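Local coordinates for StiE protein (Stigmatella aurantiaca, PDB 6ECX), which carries, in this excised domain of a modular polyketide synthase, an O-methyltransferase that binds S-adenosylmethionine as its methyl donor, at residues N273-K276 with A277-G281; L242-P245 with D246-A249; C128-R131 with V132-G136; G117-S121 with G122-E126; W217-L220 with F221-H225. One frame throughout, in Å; residues are numbered along the deposited sequence.

Contact 1 of 5, residues N273-K276 with A277-G281; sequences NVYK and ALRGG
Tyr275 and Arg279, one turn apart near the end of helix 263-280, show how a ring can fix a guanidinium by touching its arm and its head at once. Arg279 CG lies over one ring face, a CH-pi contact 3.9 Å from the centroid of the Tyr275 ring. The chain then bends at chi2 (-62°), which carries the head past the ring to the hydroxyl. There Arg279 NE gives a hydrogen bond to Tyr275 OH of 2.9 Å, with the oxygen in the guanidinium plane; NH2 adds a weak one. Ring and guanidinium stand 81° apart, so this is no stack. The close-packed side is apolar: Val274 CG1 meets Leu278 CD1 at 3.6 Å, side by side, while Phe15 and Ile283 lie against this flank. Toward solvent, by contrast, Lys276 extends outward, and Gly281, with positive phi, closes the helix in a Schellman motif. Tyr275 OH also bonds His243 ND1, and Arg279 NH2 bonds Asn240 OD1. The phenol oxygen thus accepts from a guanidinium while facing an imidazole nitrogen, and the neighbouring positive charge would probably make the hydroxyl a better proton donor.

Contact 2 of 5, residues L242-P245 with D246-A249; sequences LHNP and DYAA
Asn244 and Tyr247 meet where the chain leaves helix 235-242 and turns into helix 247-255, and the asparagine side chain can be traced atom by atom through the bend. Its CB packs against Tyr247 CB at 3.7 Å, a small apolar touch. With CG anti to the backbone N (chi1 -167°), the amide is laid across the start of the next helix, and CG comes within 3.6 Å of Tyr247 CA. The branch then divides. Asn244 OD1 receives a weak hydrogen bond from Asp246 N, 3.0 Å long and bent to 133° at the hydrogen; Tyr247 N lies at a similar distance from OD1, but at an angle too poor for a bond. The weak bond from Asp246 N gives a weakly closed Asx turn, laid over a type I beta turn from Asn244 to Tyr247, in which Tyr247 N bonds Asn244 O at 3.2 Å. That donor stands well above the carbonyl plane, 68° out of it. Asp246 occupies the N-cap position, yet its side chain makes no capping bond. At the other tip, Asn244 ND2 lies near the plane of the Tyr247 ring, at its edge, and gives its hydrogen bond to Gln250 OE1 within the first turns of the helix. The Tyr247 ring leads away from the bend, with CG anti to its own N, toward Ile53 of helix 52-57 and Glu272 of helix 263-280, where its hydroxyl makes a weak hydrogen bond with Phe268 O.

Contact 3 of 5, residues C128-R131 with V132-G136; sequences CKQR and VRTRG
From Cys128 to Thr134 the backbone keeps regular i to i+4 helical bonds, such as Val132 N to Cys128 O at 2.8 Å, until Gly136, with positive phi, ends the helix in a Schellman motif. This is the last part of helix 122-134, the crossover helix of a beta-alpha-beta unit in the Rossmann-like methyltransferase domain. Its outer face is polar. The Gln130 chain, bent at chi2 (-86°), swings its amide forward along the helix until OE1 lies 2.9 Å from Thr134 OG1. That hydroxyl is also 3.1 Å from Gln130 O. Alongside, Arg131 and Arg135 run the same way with their guanidinium planes 76° apart, Arg131 CZ lying over one face of the Arg135 group. The like charges come to 3.7 Å between Arg131 NH2 and Arg135 NH1, and each group has acceptors of its own, which probably ease the repulsion. Arg131 NH1 bonds His99 O and Ser101 OG, whereas Arg135 turns NH2 back to Arg131 O at 3.0 Å, the oxygen lying near the guanidinium plane. On the inner face, Val132 packs on Ile141 and Ile104. A water links Gln130 to Arg135, giving a hydrogen bond to Gln130 OE1 and accepting one from Arg135 NH2, at the edge and in the plane of that guanidinium.

Contact 4 of 5, residues G117-S121 with G122-E126; sequences GYTIS and GKQAE. With SAM (S-adenosylmethionine), chain B.
Gln124 OE1 is gripped by three hydroxyls at once: SAM O3' at 2.6 Å, Thr119 OG1 at 2.8 Å and SAM O2' at 3.1 Å, all donating to it. The threonine hydroxyl is tilted 23° from the amide's carbonyl plane. Gln124 reaches the ribose because its chain runs extended beyond CG (chi2 -175°), passing beside Ser121, whose CB lies 3.6 Å from Gln124 CG. The same serine caps the helix: Ser121 OG, at the N-cap, accepts from Gln124 N at 3.0 Å in a nearly straight bond, so the residue that touches the ribose is held at its backbone as well. Thr119 OG1, anti to its own N, also accepts from Ser121 N, which makes an ST turn of the bend. Here strand 114-119 gives way to helix 122-134, at the carboxyl end of the second strand of the Rossmann-like sheet, where class I methyltransferases commonly hold the ribose of their cofactor. Ile120 covers the adenine, with CG2 3.4 Å from SAM N1, while Gly96, Leu38, Asp147, Ser148 and Phe163 hold SAM through other hydrogen bonds. With both ribose hydroxyls donating to one amide oxygen, the sugar is read as a vicinal diol by a neutral acceptor, and the capped helix start and the threonine together keep that acceptor in place.

Contact 5 of 5, residues W217-L220 with F221-H225; sequences WNKL and FSSNH
This is a buried helix-end contact, in which side chains at and just beyond the end of helix 214-222 bond back to carbonyls one turn earlier, before the chain enters strand 226-233. Two serines do so in succession. Ser222 OG, set beside its own N by chi1 of -49°, gives a hydrogen bond to Asn218 O at 2.8 Å from above the carbonyl plane, joining Ser222 N on that oxygen. Ser222 OG also lies 2.6 Å from Asn218 OD1. Ser223 OG bonds Lys219 O at 2.7 Å, tilted from the carbonyl plane, and there the hydroxyl and Ser223 N arrive from opposite faces. Asn224 continues the pattern with its amide: ND2 reaches Leu220 O at 2.9 Å, in the carbonyl plane and on a lone pair, with a 168° angle at the hydrogen. Three successive carbonyls thus each take a side-chain donor. On the inner flank, Trp217 O lies over one face of the Phe221 ring, whose CE1 comes to 4.2 Å from Trp217 CE3. Trp217 NE1 reaches Phe194 O of strand 187-196; in helix 298-309, Asn218 ND2 bonds Phe302 O and its OD1 accepts from Asn305 ND2, while Leu220 and Asn224 rest against helix 172-181.

Overall arrangement
All five contacts are local, yet their chemistry follows their place. Contact 5 is buried and turns its donors back on helix carbonyls, whereas contact 2 is a surface turn with weaker polar bonds; contacts 1, 3 and 4 are partly buried. Contacts 3 and 4 share helix 122-134: contact 4, at its start, holds the ribose of SAM, while contact 3, at its far end, has an apolar inner side and arginines and a water on its outer side. Contacts 1 and 2 touch through Tyr275 and His243, joining helix 263-280 to the loop after helix 235-242. Contact 1 is on the opposite side of the chain's centre from contacts 3 and 4, its centre about 30 Å from that of contact 4.

Contact 1 of 5, residues N273-K276 with A277-G281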
# COMPACT_ATOMS: atom_id res chain seq x y z
N ASN A 273 -4.92 16.07 7.67
CA ASN A 273 -3.64 16.21 8.36
C ASN A 273 -2.53 15.51 7.59
O ASN A 273 -1.36 15.91 7.66
CB ASN A 273 -3.73 15.66 9.78
CG ASN A 273 -4.73 16.41 10.62
OD1 ASN A 273 -4.90 17.62 10.47
ND2 ASN A 273 -5.41 15.70 11.51
N VAL A 274 -2.87 14.45 6.85
CA VAL A 274 -1.89 13.82 5.99
C VAL A 274 -1.54 14.73 4.82
O VAL A 274 -0.38 14.78 4.38
CB VAL A 274 -2.40 12.44 5.54
CG1 VAL A 274 -1.57 11.88 4.40
CG2 VAL A 274 -2.38 11.46 6.72
N TYR A 275 -2.51 15.50 4.32
CA TYR A 275 -2.24 16.44 3.24
C TYR A 275 -1.18 17.46 3.64
O TYR A 275 -0.18 17.65 2.93
CB TYR A 275 -3.52 17.16 2.80
CG TYR A 275 -3.26 18.20 1.72
CD1 TYR A 275 -3.23 17.83 0.38
CD2 TYR A 275 -3.01 19.53 2.04
CE1 TYR A 275 -2.97 18.76 -0.62
CE2 TYR A 275 -2.75 20.47 1.05
CZ TYR A 275 -2.73 20.07 -0.27
OH TYR A 275 -2.48 21.00 -1.26
N LYS A 276 -1.39 18.13 4.77
CA LYS A 276 -0.40 19.08 5.28
C LYS A 276 0.96 18.41 5.49
O LYS A 276 2.00 18.93 5.06
CB LYS A 276 -0.90 19.70 6.58
CG LYS A 276 -0.17 20.97 6.98
CD LYS A 276 -0.96 21.74 8.04
CE LYS A 276 -0.70 23.23 7.93
NZ LYS A 276 -1.51 24.02 8.91
N ALA A 277 0.95 17.26 6.15
CA ALA A 277 2.21 16.57 6.44
C ALA A 277 2.95 16.22 5.15
O ALA A 277 4.18 16.33 5.09
CB ALA A 277 1.93 15.33 7.28
N LEU A 278 2.22 15.83 4.11
CA LEU A 278 2.85 15.50 2.84
C LEU A 278 3.39 16.75 2.15
O LEU A 278 4.54 16.76 1.69
CB LEU A 278 1.85 14.77 1.94
CG LEU A 278 1.52 13.32 2.32
CD1 LEU A 278 0.34 12.82 1.50
CD2 LEU A 278 2.73 12.42 2.11
N ARG A 279 2.58 17.82 2.09
CA ARG A 279 3.04 19.08 1.51
C ARG A 279 4.25 19.62 2.27
O ARG A 279 5.20 20.12 1.67
CB ARG A 279 1.92 20.12 1.52
CG ARG A 279 0.81 19.91 0.50
CD ARG A 279 1.31 19.97 -0.95
NE ARG A 279 0.17 20.01 -1.87
CZ ARG A 279 0.13 19.42 -3.07
NH1 ARG A 279 1.17 18.72 -3.52
NH2 ARG A 279 -0.98 19.52 -3.80
N GLY A 280 4.21 19.53 3.60
CA GLY A 280 5.28 20.02 4.43
C GLY A 280 6.52 19.17 4.49
O GLY A 280 7.52 19.61 5.06
N GLY A 281 6.49 17.97 3.91
CA GLY A 281 7.63 17.08 3.97
C GLY A 281 7.80 16.37 5.30
O GLY A 281 8.82 15.69 5.50

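Contact 2 of 5, residues L242-P245 with D246-A249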
# COMPACT_ATOMS: atom_id res chain seq x y z
N LEU A 242 -5.46 14.69 -3.20
CA LEU A 242 -6.27 15.17 -2.09
C LEU A 242 -6.50 16.68 -2.12
O LEU A 242 -7.25 17.19 -1.29
CB LEU A 242 -5.61 14.79 -0.76
CG LEU A 242 -5.38 13.29 -0.60
CD1 LEU A 242 -4.70 12.98 0.72
CD2 LEU A 242 -6.71 12.57 -0.71
N HIS A 243 -5.88 17.39 -3.07
CA HIS A 243 -6.00 18.84 -3.13
C HIS A 243 -7.45 19.26 -3.35
O HIS A 243 -8.11 18.81 -4.29
CB HIS A 243 -5.11 19.38 -4.25
CG HIS A 243 -4.96 20.86 -4.24
ND1 HIS A 243 -4.15 21.52 -3.34
CD2 HIS A 243 -5.53 21.82 -5.01
CE1 HIS A 243 -4.22 22.82 -3.55
NE2 HIS A 243 -5.05 23.03 -4.56
N ASN A 244 -7.94 20.15 -2.47
CA ASN A 244 -9.34 20.58 -2.48
C ASN A 244 -9.39 21.95 -1.82
O ASN A 244 -9.44 22.05 -0.58
CB ASN A 244 -10.24 19.58 -1.75
CG ASN A 244 -11.73 19.83 -1.99
OD1 ASN A 244 -12.20 20.97 -2.05
ND2 ASN A 244 -12.49 18.75 -2.13
N PRO A 245 -9.36 23.04 -2.60
CA PRO A 245 -9.42 24.38 -2.00
C PRO A 245 -10.73 24.70 -1.31
O PRO A 245 -10.78 25.68 -0.55
CB PRO A 245 -9.20 25.32 -3.20
CG PRO A 245 -8.68 24.47 -4.30
CD PRO A 245 -9.22 23.09 -4.06
N ASP A 246 -11.80 23.93 -1.54
CA ASP A 246 -13.10 24.15 -0.91
C ASP A 246 -13.48 22.96 -0.03
O ASP A 246 -14.67 22.70 0.19
CB ASP A 246 -14.17 24.41 -1.96
CG ASP A 246 -15.34 25.22 -1.42
OD1 ASP A 246 -15.13 26.39 -1.05
OD2 ASP A 246 -16.47 24.69 -1.39
N TYR A 247 -12.48 22.25 0.50
CA TYR A 247 -12.72 21.01 1.24
C TYR A 247 -13.63 21.23 2.43
O TYR A 247 -14.40 20.33 2.79
CB TYR A 247 -11.39 20.41 1.71
CG TYR A 247 -11.56 19.19 2.60
CD1 TYR A 247 -11.62 17.91 2.05
CD2 TYR A 247 -11.67 19.32 3.99
CE1 TYR A 247 -11.78 16.79 2.86
CE2 TYR A 247 -11.83 18.21 4.80
CZ TYR A 247 -11.89 16.95 4.24
OH TYR A 247 -12.05 15.85 5.04
N ALA A 248 -13.54 22.39 3.09
CA ALA A 248 -14.36 22.64 4.27
C ALA A 248 -15.84 22.62 3.92
O ALA A 248 -16.61 21.83 4.47
CB ALA A 248 -13.96 23.98 4.89
N ALA A 249 -16.27 23.50 3.01
CA ALA A 249 -17.67 23.52 2.62
C ALA A 249 -18.08 22.28 1.82
O ALA A 249 -19.27 21.96 1.78
CB ALA A 249 -17.98 24.78 1.81

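Contact 3 of 5, residues C128-R131 with V132-G136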
# COMPACT_ATOMS: atom_id res chain seq x y z
N CYS A 128 -13.72 -10.93 -0.86
CA CYS A 128 -12.64 -11.46 -1.68
C CYS A 128 -13.00 -12.81 -2.28
O CYS A 128 -12.88 -13.02 -3.49
CB CYS A 128 -11.37 -11.57 -0.84
SG CYS A 128 -10.62 -9.97 -0.49
N LYS A 129 -13.46 -13.75 -1.44
CA LYS A 129 -13.78 -15.08 -1.94
C LYS A 129 -14.86 -15.02 -3.01
O LYS A 129 -14.78 -15.74 -4.02
CB LYS A 129 -14.22 -15.99 -0.79
CG LYS A 129 -13.08 -16.34 0.17
CD LYS A 129 -13.57 -17.22 1.32
CE LYS A 129 -12.40 -17.71 2.17
NZ LYS A 129 -12.88 -18.50 3.35
N GLN A 130 -15.87 -14.17 -2.82
CA GLN A 130 -16.95 -14.12 -3.81
C GLN A 130 -16.44 -13.54 -5.12
O GLN A 130 -16.69 -14.10 -6.20
CB GLN A 130 -18.12 -13.30 -3.27
CG GLN A 130 -19.17 -12.96 -4.31
CD GLN A 130 -18.84 -11.69 -5.09
OE1 GLN A 130 -18.92 -11.66 -6.32
NE2 GLN A 130 -18.47 -10.64 -4.38
N ARG A 131 -15.73 -12.41 -5.05
CA ARG A 131 -15.21 -11.79 -6.26
C ARG A 131 -14.22 -12.70 -6.98
O ARG A 131 -14.19 -12.74 -8.21
CB ARG A 131 -14.55 -10.45 -5.93
CG ARG A 131 -15.50 -9.36 -5.38
CD ARG A 131 -14.69 -8.06 -5.13
NE ARG A 131 -14.31 -7.39 -6.37
CZ ARG A 131 -13.16 -6.74 -6.57
NH1 ARG A 131 -12.24 -6.67 -5.62
NH2 ARG A 131 -12.93 -6.16 -7.75
N VAL A 132 -13.42 -13.46 -6.22
CA VAL A 132 -12.47 -14.38 -6.86
C VAL A 132 -13.23 -15.44 -7.66
O VAL A 132 -12.89 -15.74 -8.81
CB VAL A 132 -11.54 -15.03 -5.82
CG1 VAL A 132 -10.87 -16.30 -6.40
CG2 VAL A 132 -10.48 -14.03 -5.37
N ARG A 133 -14.28 -16.01 -7.07
CA ARG A 133 -14.98 -17.09 -7.75
C ARG A 133 -15.82 -16.56 -8.91
O ARG A 133 -15.91 -17.23 -9.95
CB ARG A 133 -15.82 -17.89 -6.75
CG ARG A 133 -16.91 -18.73 -7.40
CD ARG A 133 -17.57 -19.72 -6.42
NE ARG A 133 -16.69 -20.83 -6.04
CZ ARG A 133 -16.62 -21.98 -6.69
NH1 ARG A 133 -17.39 -22.20 -7.75
NH2 ARG A 133 -15.78 -22.92 -6.28
N THR A 134 -16.42 -15.38 -8.75
CA THR A 134 -17.16 -14.76 -9.85
C THR A 134 -16.30 -14.66 -11.11
O THR A 134 -16.80 -14.84 -12.23
CB THR A 134 -17.66 -13.38 -9.43
OG1 THR A 134 -18.69 -13.54 -8.45
CG2 THR A 134 -18.20 -12.60 -10.63
N ARG A 135 -15.01 -14.42 -10.94
CA ARG A 135 -14.08 -14.32 -12.04
C ARG A 135 -13.43 -15.66 -12.41
O ARG A 135 -12.55 -15.69 -13.28
CB ARG A 135 -13.02 -13.26 -11.71
CG ARG A 135 -13.58 -11.84 -11.80
CD ARG A 135 -13.07 -10.96 -10.69
NE ARG A 135 -13.65 -9.61 -10.72
CZ ARG A 135 -14.71 -9.24 -10.02
NH1 ARG A 135 -15.16 -7.99 -10.11
NH2 ARG A 135 -15.34 -10.11 -9.23
N GLY A 136 -13.85 -16.75 -11.78
CA GLY A 136 -13.30 -18.06 -12.10
C GLY A 136 -11.86 -18.28 -11.68
O GLY A 136 -11.15 -19.08 -12.29
O HOH W 1 -18.03 -9.78 -8.01

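Contact 4 of 5, residues G117-S121 with G122-E126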
# COMPACT_ATOMS: atom_id res chain seq x y z
N GLY A 117 -4.13 -14.42 -0.24
CA GLY A 117 -4.35 -13.16 0.46
C GLY A 117 -4.75 -13.41 1.90
O GLY A 117 -5.48 -14.36 2.21
N TYR A 118 -4.24 -12.55 2.80
CA TYR A 118 -4.68 -12.50 4.19
C TYR A 118 -5.35 -11.16 4.46
O TYR A 118 -4.86 -10.11 4.02
CB TYR A 118 -3.51 -12.62 5.19
CG TYR A 118 -3.00 -14.01 5.54
CD1 TYR A 118 -3.42 -15.13 4.86
CD2 TYR A 118 -2.07 -14.17 6.57
CE1 TYR A 118 -2.95 -16.37 5.19
CE2 TYR A 118 -1.58 -15.42 6.91
CZ TYR A 118 -2.04 -16.52 6.21
OH TYR A 118 -1.59 -17.79 6.53
N THR A 119 -6.47 -11.20 5.17
CA THR A 119 -7.05 -9.99 5.75
C THR A 119 -7.63 -10.36 7.11
O THR A 119 -8.09 -11.48 7.31
CB THR A 119 -8.15 -9.39 4.85
OG1 THR A 119 -8.74 -8.26 5.49
CG2 THR A 119 -9.23 -10.42 4.55
N ILE A 120 -7.60 -9.41 8.05
CA ILE A 120 -8.18 -9.68 9.36
C ILE A 120 -9.67 -9.39 9.39
O ILE A 120 -10.35 -9.79 10.35
CB ILE A 120 -7.50 -8.87 10.48
CG1 ILE A 120 -7.57 -7.37 10.19
CG2 ILE A 120 -6.07 -9.34 10.67
CD1 ILE A 120 -6.90 -6.53 11.25
N SER A 121 -10.21 -8.73 8.37
CA SER A 121 -11.64 -8.44 8.32
C SER A 121 -12.40 -9.64 7.77
O SER A 121 -12.17 -10.06 6.62
CB SER A 121 -11.90 -7.21 7.45
OG SER A 121 -13.28 -7.07 7.17
N GLY A 122 -13.30 -10.20 8.58
CA GLY A 122 -14.19 -11.24 8.09
C GLY A 122 -15.02 -10.79 6.90
O GLY A 122 -15.21 -11.54 5.94
N LYS A 123 -15.53 -9.56 6.96
CA LYS A 123 -16.34 -9.04 5.85
C LYS A 123 -15.52 -8.99 4.57
O LYS A 123 -15.97 -9.44 3.51
CB LYS A 123 -16.88 -7.65 6.20
CG LYS A 123 -17.87 -7.07 5.19
CD LYS A 123 -18.02 -5.55 5.34
CE LYS A 123 -18.61 -5.14 6.69
NZ LYS A 123 -18.52 -3.66 6.91
N GLN A 124 -14.30 -8.46 4.66
CA GLN A 124 -13.43 -8.40 3.49
C GLN A 124 -13.12 -9.78 2.94
O GLN A 124 -13.06 -9.96 1.72
CB GLN A 124 -12.14 -7.66 3.84
CG GLN A 124 -12.34 -6.16 4.06
CD GLN A 124 -11.02 -5.42 4.29
OE1 GLN A 124 -9.95 -6.03 4.39
NE2 GLN A 124 -11.10 -4.09 4.37
N ALA A 125 -12.93 -10.78 3.81
CA ALA A 125 -12.63 -12.13 3.35
C ALA A 125 -13.79 -12.70 2.52
O ALA A 125 -13.58 -13.26 1.44
CB ALA A 125 -12.34 -13.04 4.54
N GLU A 126 -15.01 -12.57 3.02
CA GLU A 126 -16.19 -13.01 2.27
C GLU A 126 -16.25 -12.35 0.91
O GLU A 126 -16.50 -13.01 -0.11
CB GLU A 126 -17.46 -12.72 3.07
CG GLU A 126 -17.56 -13.45 4.36
CD GLU A 126 -18.74 -12.99 5.20
OE1 GLU A 126 -19.52 -12.14 4.71
OE2 GLU A 126 -18.89 -13.48 6.33
N SAM B . -3.95 -3.60 0.05
CA SAM B . -5.37 -3.33 -0.17
C SAM B . -5.55 -2.24 -1.21
O SAM B . -4.59 -1.57 -1.55
OXT SAM B . -6.65 -2.01 -1.74
CB SAM B . -6.03 -2.93 1.14
CG SAM B . -5.32 -1.83 1.90
SD SAM B . -6.31 -1.30 3.32
CE SAM B . -5.84 0.44 3.45
C5' SAM B . -5.51 -2.14 4.71
C4' SAM B . -5.74 -3.66 4.70
O4' SAM B . -4.88 -4.34 5.59
C3' SAM B . -7.15 -4.10 5.08
O3' SAM B . -7.52 -5.07 4.12
C2' SAM B . -7.00 -4.78 6.43
O2' SAM B . -7.92 -5.83 6.67
C1' SAM B . -5.59 -5.34 6.30
N9 SAM B . -4.89 -5.65 7.57
C8 SAM B . -4.65 -4.77 8.59
N7 SAM B . -3.95 -5.42 9.56
C5 SAM B . -3.75 -6.70 9.17
C6 SAM B . -3.11 -7.78 9.76
N6 SAM B . -2.54 -7.66 10.96
N1 SAM B . -3.06 -9.00 9.10
C2 SAM B . -3.63 -9.14 7.86
N3 SAM B . -4.26 -8.06 7.28
C4 SAM B . -4.33 -6.86 7.92

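Contact 5 of 5, residues W217-L220 with F221-H225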
# COMPACT_ATOMS: atom_id res chain seq x y z
N TRP A 217 12.45 1.39 9.69
CA TRP A 217 12.24 0.50 8.55
C TRP A 217 13.50 -0.30 8.23
O TRP A 217 13.43 -1.50 7.96
CB TRP A 217 11.84 1.28 7.30
CG TRP A 217 10.41 1.79 7.26
CD1 TRP A 217 10.01 3.10 7.21
CD2 TRP A 217 9.20 1.01 7.25
NE1 TRP A 217 8.64 3.19 7.17
CE2 TRP A 217 8.12 1.92 7.20
CE3 TRP A 217 8.94 -0.36 7.28
CZ2 TRP A 217 6.79 1.50 7.19
CZ3 TRP A 217 7.61 -0.78 7.26
CH2 TRP A 217 6.55 0.15 7.21
N ASN A 218 14.66 0.37 8.22
CA ASN A 218 15.93 -0.30 7.95
C ASN A 218 16.17 -1.46 8.92
O ASN A 218 16.57 -2.55 8.51
CB ASN A 218 17.08 0.72 8.00
CG ASN A 218 18.37 0.16 7.42
OD1 ASN A 218 18.40 -1.01 7.05
ND2 ASN A 218 19.41 0.98 7.32
N LYS A 219 15.93 -1.24 10.21
CA LYS A 219 16.14 -2.32 11.18
C LYS A 219 15.24 -3.51 10.86
O LYS A 219 15.69 -4.67 10.91
CB LYS A 219 15.88 -1.79 12.59
CG LYS A 219 16.44 -2.68 13.70
CD LYS A 219 16.40 -1.94 15.04
CE LYS A 219 16.86 -2.83 16.18
NZ LYS A 219 18.25 -3.34 15.96
N LEU A 220 13.98 -3.25 10.49
CA LEU A 220 13.07 -4.32 10.13
C LEU A 220 13.57 -5.09 8.92
O LEU A 220 13.51 -6.33 8.89
CB LEU A 220 11.67 -3.77 9.84
CG LEU A 220 10.89 -3.27 11.07
CD1 LEU A 220 9.65 -2.54 10.61
CD2 LEU A 220 10.54 -4.46 11.95
N PHE A 221 13.98 -4.37 7.87
CA PHE A 221 14.46 -5.06 6.67
C PHE A 221 15.72 -5.86 6.98
O PHE A 221 15.80 -7.05 6.68
CB PHE A 221 14.76 -4.07 5.53
CG PHE A 221 13.55 -3.34 4.99
CD1 PHE A 221 12.26 -3.69 5.37
CD2 PHE A 221 13.72 -2.27 4.11
CE1 PHE A 221 11.15 -3.00 4.86
CE2 PHE A 221 12.63 -1.57 3.60
CZ PHE A 221 11.34 -1.93 3.98
N SER A 222 16.70 -5.21 7.61
CA SER A 222 18.04 -5.79 7.72
C SER A 222 18.10 -6.96 8.69
O SER A 222 18.95 -7.84 8.53
CB SER A 222 19.05 -4.74 8.18
OG SER A 222 18.93 -3.56 7.41
N SER A 223 17.26 -6.95 9.73
CA SER A 223 17.12 -8.05 10.68
C SER A 223 16.39 -9.24 10.08
O SER A 223 16.34 -10.31 10.70
CB SER A 223 16.35 -7.61 11.93
OG SER A 223 16.94 -6.43 12.45
N ASN A 224 15.78 -9.07 8.91
CA ASN A 224 14.97 -10.12 8.31
C ASN A 224 15.38 -10.38 6.85
O ASN A 224 14.55 -10.71 6.01
CB ASN A 224 13.49 -9.76 8.46
CG ASN A 224 13.05 -9.82 9.92
OD1 ASN A 224 12.87 -10.91 10.45
ND2 ASN A 224 12.92 -8.67 10.58
N HIS A 225 16.66 -10.21 6.55
CA HIS A 225 17.24 -10.63 5.27
C HIS A 225 16.60 -9.89 4.09
O HIS A 225 16.41 -10.47 3.02
CB HIS A 225 17.11 -12.15 5.07
CG HIS A 225 17.77 -12.94 6.15
ND1 HIS A 225 17.06 -13.60 7.14
CD2 HIS A 225 19.08 -13.17 6.42
CE1 HIS A 225 17.91 -14.19 7.96
NE2 HIS A 225 19.14 -13.95 7.55